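Side-chain contacts in collagen adhesin (Enterococcus faecalis, PDB 2OKM), which probably binds collagen as a cell-wall-anchored surface adhesin, the chain here being its collagen-binding subdomain, built largely of beta strands: residues 70-74 with 75-79; 58-61 with 62-65. All blocks are in the same frame, centred on the assembly; numbering follows the deposited sequence.

Contact 1 of 2, residues 70-74 with 75-79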
loop_
_atom_site.group_PDB
_atom_site.type_symbol
_atom_site.label_atom_id
_atom_site.label_comp_id
_atom_site.label_asym_id
_atom_site.label_seq_id
_atom_site.Cartn_x
_atom_site.Cartn_y
_atom_site.Cartn_z
ATOM N N ALA A 70 -9.205 10.849 0.751
ATOM C CA ALA A 70 -9.429 12.230 1.169
ATOM C C ALA A 70 -9.454 12.322 2.694
ATOM O O ALA A 70 -8.869 13.234 3.276
ATOM C CB ALA A 70 -10.742 12.754 0.585
ATOM N N GLU A 71 -10.125 11.368 3.337
ATOM C CA GLU A 71 -10.214 11.345 4.794
ATOM C C GLU A 71 -8.851 11.039 5.419
ATOM O O GLU A 71 -8.488 11.603 6.451
ATOM C CB GLU A 71 -11.267 10.315 5.230
ATOM C CG GLU A 71 -12.701 10.768 4.934
ATOM C CD GLU A 71 -13.730 9.645 4.985
ATOM O OE1 GLU A 71 -14.940 9.955 4.917
ATOM O OE2 GLU A 71 -13.345 8.460 5.079
ATOM N N PHE A 72 -8.101 10.148 4.776
ATOM C CA PHE A 72 -6.766 9.759 5.222
ATOM C C PHE A 72 -5.893 11.013 5.313
ATOM O O PHE A 72 -5.162 11.220 6.283
ATOM C CB PHE A 72 -6.176 8.766 4.206
ATOM C CG PHE A 72 -4.743 8.379 4.466
ATOM C CD1 PHE A 72 -4.415 7.459 5.459
ATOM C CD2 PHE A 72 -3.719 8.910 3.683
ATOM C CE1 PHE A 72 -3.086 7.071 5.662
ATOM C CE2 PHE A 72 -2.390 8.530 3.878
ATOM C CZ PHE A 72 -2.072 7.611 4.867
ATOM N N GLU A 73 -5.980 11.855 4.292
ATOM C CA GLU A 73 -5.195 13.077 4.263
ATOM C C GLU A 73 -5.759 14.164 5.175
ATOM O O GLU A 73 -5.011 14.834 5.885
ATOM C CB GLU A 73 -5.096 13.587 2.825
ATOM C CG GLU A 73 -4.280 12.664 1.936
ATOM C CD GLU A 73 -4.178 13.154 0.510
ATOM O OE1 GLU A 73 -3.218 12.755 -0.182
ATOM O OE2 GLU A 73 -5.058 13.927 0.076
ATOM N N GLN A 74 -7.076 14.329 5.163
ATOM C CA GLN A 74 -7.724 15.347 5.985
ATOM C C GLN A 74 -7.486 15.107 7.474
ATOM O O GLN A 74 -7.341 16.056 8.248
ATOM C CB GLN A 74 -9.231 15.369 5.692
ATOM C CG GLN A 74 -9.992 16.556 6.285
ATOM C CD GLN A 74 -10.122 16.489 7.793
ATOM O OE1 GLN A 74 -10.598 15.495 8.343
ATOM N NE2 GLN A 74 -9.706 17.553 8.471
ATOM N N GLN A 75 -7.425 13.838 7.872
ATOM C CA GLN A 75 -7.222 13.491 9.274
ATOM C C GLN A 75 -5.769 13.447 9.739
ATOM O O GLN A 75 -5.487 13.061 10.872
ATOM C CB GLN A 75 -7.923 12.166 9.583
ATOM C CG GLN A 75 -9.440 12.298 9.580
ATOM C CD GLN A 75 -10.154 10.985 9.815
ATOM O OE1 GLN A 75 -9.770 10.205 10.685
ATOM N NE2 GLN A 75 -11.213 10.741 9.047
ATOM N N GLY A 76 -4.852 13.839 8.861
ATOM C CA GLY A 76 -3.446 13.875 9.221
ATOM C C GLY A 76 -2.689 12.564 9.304
ATOM O O GLY A 76 -1.712 12.467 10.045
ATOM N N TYR A 77 -3.121 11.556 8.552
ATOM C CA TYR A 77 -2.435 10.270 8.563
ATOM C C TYR A 77 -1.280 10.239 7.574
ATOM O O TYR A 77 -0.311 9.512 7.765
ATOM C CB TYR A 77 -3.386 9.127 8.200
ATOM C CG TYR A 77 -4.313 8.694 9.305
ATOM C CD1 TYR A 77 -5.629 9.138 9.349
ATOM C CD2 TYR A 77 -3.878 7.816 10.298
ATOM C CE1 TYR A 77 -6.498 8.718 10.354
ATOM C CE2 TYR A 77 -4.742 7.392 11.311
ATOM C CZ TYR A 77 -6.048 7.846 11.328
ATOM O OH TYR A 77 -6.916 7.419 12.308
ATOM N N GLY A 78 -1.390 11.015 6.503
ATOM C CA GLY A 78 -0.330 11.007 5.515
ATOM C C GLY A 78 -0.722 11.705 4.233
ATOM O O GLY A 78 -1.646 12.518 4.211
ATOM N N LYS A 79 -0.033 11.362 3.153
ATOM C CA LYS A 79 -0.285 12.005 1.875
ATOM C C LYS A 79 0.119 11.109 0.712
ATOM O O LYS A 79 1.065 10.329 0.819
ATOM C CB LYS A 79 0.513 13.311 1.829
ATOM C CG LYS A 79 0.259 14.198 0.629
ATOM C CD LYS A 79 0.937 15.545 0.836
ATOM C CE LYS A 79 0.480 16.566 -0.190
ATOM N NZ LYS A 79 0.930 17.941 0.176
HETATM O O HOH W 1 -2.513 14.199 6.085
HETATM O O HOH W 2 -12.142 13.392 7.312
#
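With CG of Phe72 anti to the backbone N (chi1 174°) and CG of Tyr77 anti to its own carbonyl carbon (chi1 -77°), the two rings come to lie nearly parallel, planes 11° apart, but slid so far past each other that they barely overlap. What Tyr77 lays over the Phe72 ring is its CB, 3.3 Å from CE1 of Phe72; Gly78 N sits above the same ring, offset toward the rim, and CE2 of Phe72 comes 3.6 Å from Gly78 C. The buried ring is also stacked on by Phe56 and met steeply by Phe92. The backbone turns here in a Schellman motif that ends helix 69-74: Tyr77 N bonds to Phe72 O at 3.1 Å, and Gly76, the C-prime residue with positive phi, donates its N-H to Glu73 O from well above the carbonyl plane. Glu73 O also accepts a hydrogen bond from a water that donates another to Gly78 O, tying the helix end to the start of strand 78-82. The extended Glu73 side chain passes CG 3.5 Å from Gly78 O, and its OE1 accepts a hydrogen bond from Ile80 N.

Contact 2 of 2, residues 58-61 with 62-65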
loop_
_atom_site.group_PDB
_atom_site.type_symbol
_atom_site.label_atom_id
_atom_site.label_comp_id
_atom_site.label_asym_id
_atom_site.label_seq_id
_atom_site.Cartn_x
_atom_site.Cartn_y
_atom_site.Cartn_z
ATOM N N ILE A 58 -7.439 1.143 8.924
ATOM C CA ILE A 58 -6.536 1.562 9.997
ATOM C C ILE A 58 -6.909 0.995 11.359
ATOM O O ILE A 58 -8.027 1.187 11.836
ATOM C CB ILE A 58 -6.515 3.103 10.072
ATOM C CG1 ILE A 58 -6.360 3.676 8.660
ATOM C CG2 ILE A 58 -5.367 3.578 10.957
ATOM C CD1 ILE A 58 -6.365 5.189 8.611
ATOM N N VAL A 59 -5.956 0.320 11.994
ATOM C CA VAL A 59 -6.224 -0.309 13.281
ATOM C C VAL A 59 -5.159 -0.140 14.359
ATOM O O VAL A 59 -3.967 -0.282 14.099
ATOM C CB VAL A 59 -6.438 -1.839 13.093
ATOM C CG1 VAL A 59 -6.768 -2.496 14.425
ATOM C CG2 VAL A 59 -7.547 -2.098 12.085
ATOM N N ASN A 60 -5.604 0.182 15.570
ATOM C CA ASN A 60 -4.708 0.261 16.717
ATOM C C ASN A 60 -5.520 -0.208 17.923
ATOM O O ASN A 60 -6.690 -0.576 17.770
ATOM C CB ASN A 60 -4.122 1.671 16.926
ATOM C CG ASN A 60 -5.173 2.741 17.097
ATOM O OD1 ASN A 60 -6.177 2.545 17.773
ATOM N ND2 ASN A 60 -4.928 3.902 16.499
ATOM N N ASP A 61 -4.914 -0.224 19.106
ATOM C CA ASP A 61 -5.623 -0.699 20.294
ATOM C C ASP A 61 -6.709 0.241 20.802
ATOM O O ASP A 61 -7.329 -0.015 21.839
ATOM C CB ASP A 61 -4.632 -1.016 21.427
ATOM C CG ASP A 61 -3.806 0.188 21.851
ATOM O OD1 ASP A 61 -4.114 1.319 21.423
ATOM O OD2 ASP A 61 -2.844 -0.005 22.629
ATOM N N LYS A 62 -6.953 1.319 20.068
ATOM C CA LYS A 62 -7.974 2.281 20.457
ATOM C C LYS A 62 -9.195 2.183 19.549
ATOM O O LYS A 62 -10.334 2.285 20.008
ATOM C CB LYS A 62 -7.414 3.706 20.384
ATOM C CG LYS A 62 -6.275 3.989 21.351
ATOM C CD LYS A 62 -5.685 5.381 21.134
ATOM C CE LYS A 62 -4.955 5.479 19.803
ATOM N NZ LYS A 62 -4.364 6.828 19.585
ATOM N N GLU A 63 -8.959 1.964 18.259
ATOM C CA GLU A 63 -10.071 1.920 17.323
ATOM C C GLU A 63 -9.756 1.317 15.963
ATOM O O GLU A 63 -8.596 1.184 15.567
ATOM C CB GLU A 63 -10.599 3.345 17.124
ATOM C CG GLU A 63 -9.502 4.329 16.719
ATOM C CD GLU A 63 -9.937 5.786 16.762
ATOM O OE1 GLU A 63 -9.058 6.665 16.639
ATOM O OE2 GLU A 63 -11.147 6.060 16.908
ATOM N N THR A 64 -10.826 0.957 15.261
ATOM C CA THR A 64 -10.756 0.399 13.918
ATOM C C THR A 64 -11.454 1.410 13.007
ATOM O O THR A 64 -12.576 1.840 13.289
ATOM C CB THR A 64 -11.500 -0.950 13.832
ATOM O OG1 THR A 64 -10.824 -1.918 14.644
ATOM C CG2 THR A 64 -11.551 -1.443 12.394
ATOM N N LYS A 65 -10.786 1.807 11.930
ATOM C CA LYS A 65 -11.366 2.771 11.003
ATOM C C LYS A 65 -11.122 2.328 9.564
ATOM O O LYS A 65 -10.103 1.720 9.252
ATOM C CB LYS A 65 -10.751 4.175 11.221
ATOM C CG LYS A 65 -10.930 4.740 12.643
ATOM C CD LYS A 65 -9.970 5.916 12.955
ATOM C CE LYS A 65 -10.297 7.177 12.166
ATOM N NZ LYS A 65 -9.498 8.357 12.630
HETATM O O HOH W 3 -7.464 3.180 13.952
HETATM O O HOH W 4 -6.279 6.288 16.800
HETATM O O HOH W 5 -9.122 -1.823 16.751
#
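Ile58 and Lys65 form an antiparallel hydrogen-bonded pair, Ile58 N reaching Lys65 O at 2.7 Å and Lys65 N returning to Ile58 O at 2.8 Å, while Val59 and Thr64 make the adjoining non-hydrogen-bonded pair. Segments 58-61 and 62-65 thus run back on each other, 163° apart, as the turn end of the beta hairpin 55-59/64-68. One more backbone bond, from Asn60 N to Glu63 O, leads into the turn. Inside it the Asn60 side chain takes over: its CG lies between the backbone N and the carbonyl carbon (chi1 57°), which brings OD1 to the N-H groups of the turn. There OD1 accepts from Lys62 N at 2.7 Å, closing an Asx turn, and from Glu63 N at 2.9 Å, the two donors arriving from opposite faces of the amide plane. Lys62, bent at chi3, crosses the same amide with its CE 3.7 Å from Asn60 ND2. A water accepts from ND2 and donates to Glu63 OE1, and Thr100 adds a weak bond to ND2. Val59 and Thr64 run alongside each other on the same face of the hairpin, CG2 to CG2 at 4.1 Å. Two backbone N-H groups grip one amide oxygen while water and, weakly, Thr100 take up the nitrogen, which should hold the rotation of the Asn60 amide, with OD1 satisfying two N-H groups of the turn.

Followed from the N terminus, the chain first closes contact 2, where it turns back from strand 55-59 to strand 64-68; that second strand then leads directly into helix 69-74, whose C-terminal end is contact 1, the exit into strand 78-82. The two local turns are in series, neither nested nor crossed, with centres about 15 Å apart. They nevertheless touch: Lys65 NZ, from the hairpin, probably hydrogen-bonds both Gln75 OE1 and Tyr77 OH, and CD1 of Ile58 packs against CZ of Tyr77. In sequence the helix joins the two antiparallel sheets, since the hairpin belongs to the one containing strand 101-110 and strand 78-82 lies at an outer position of the five-stranded one.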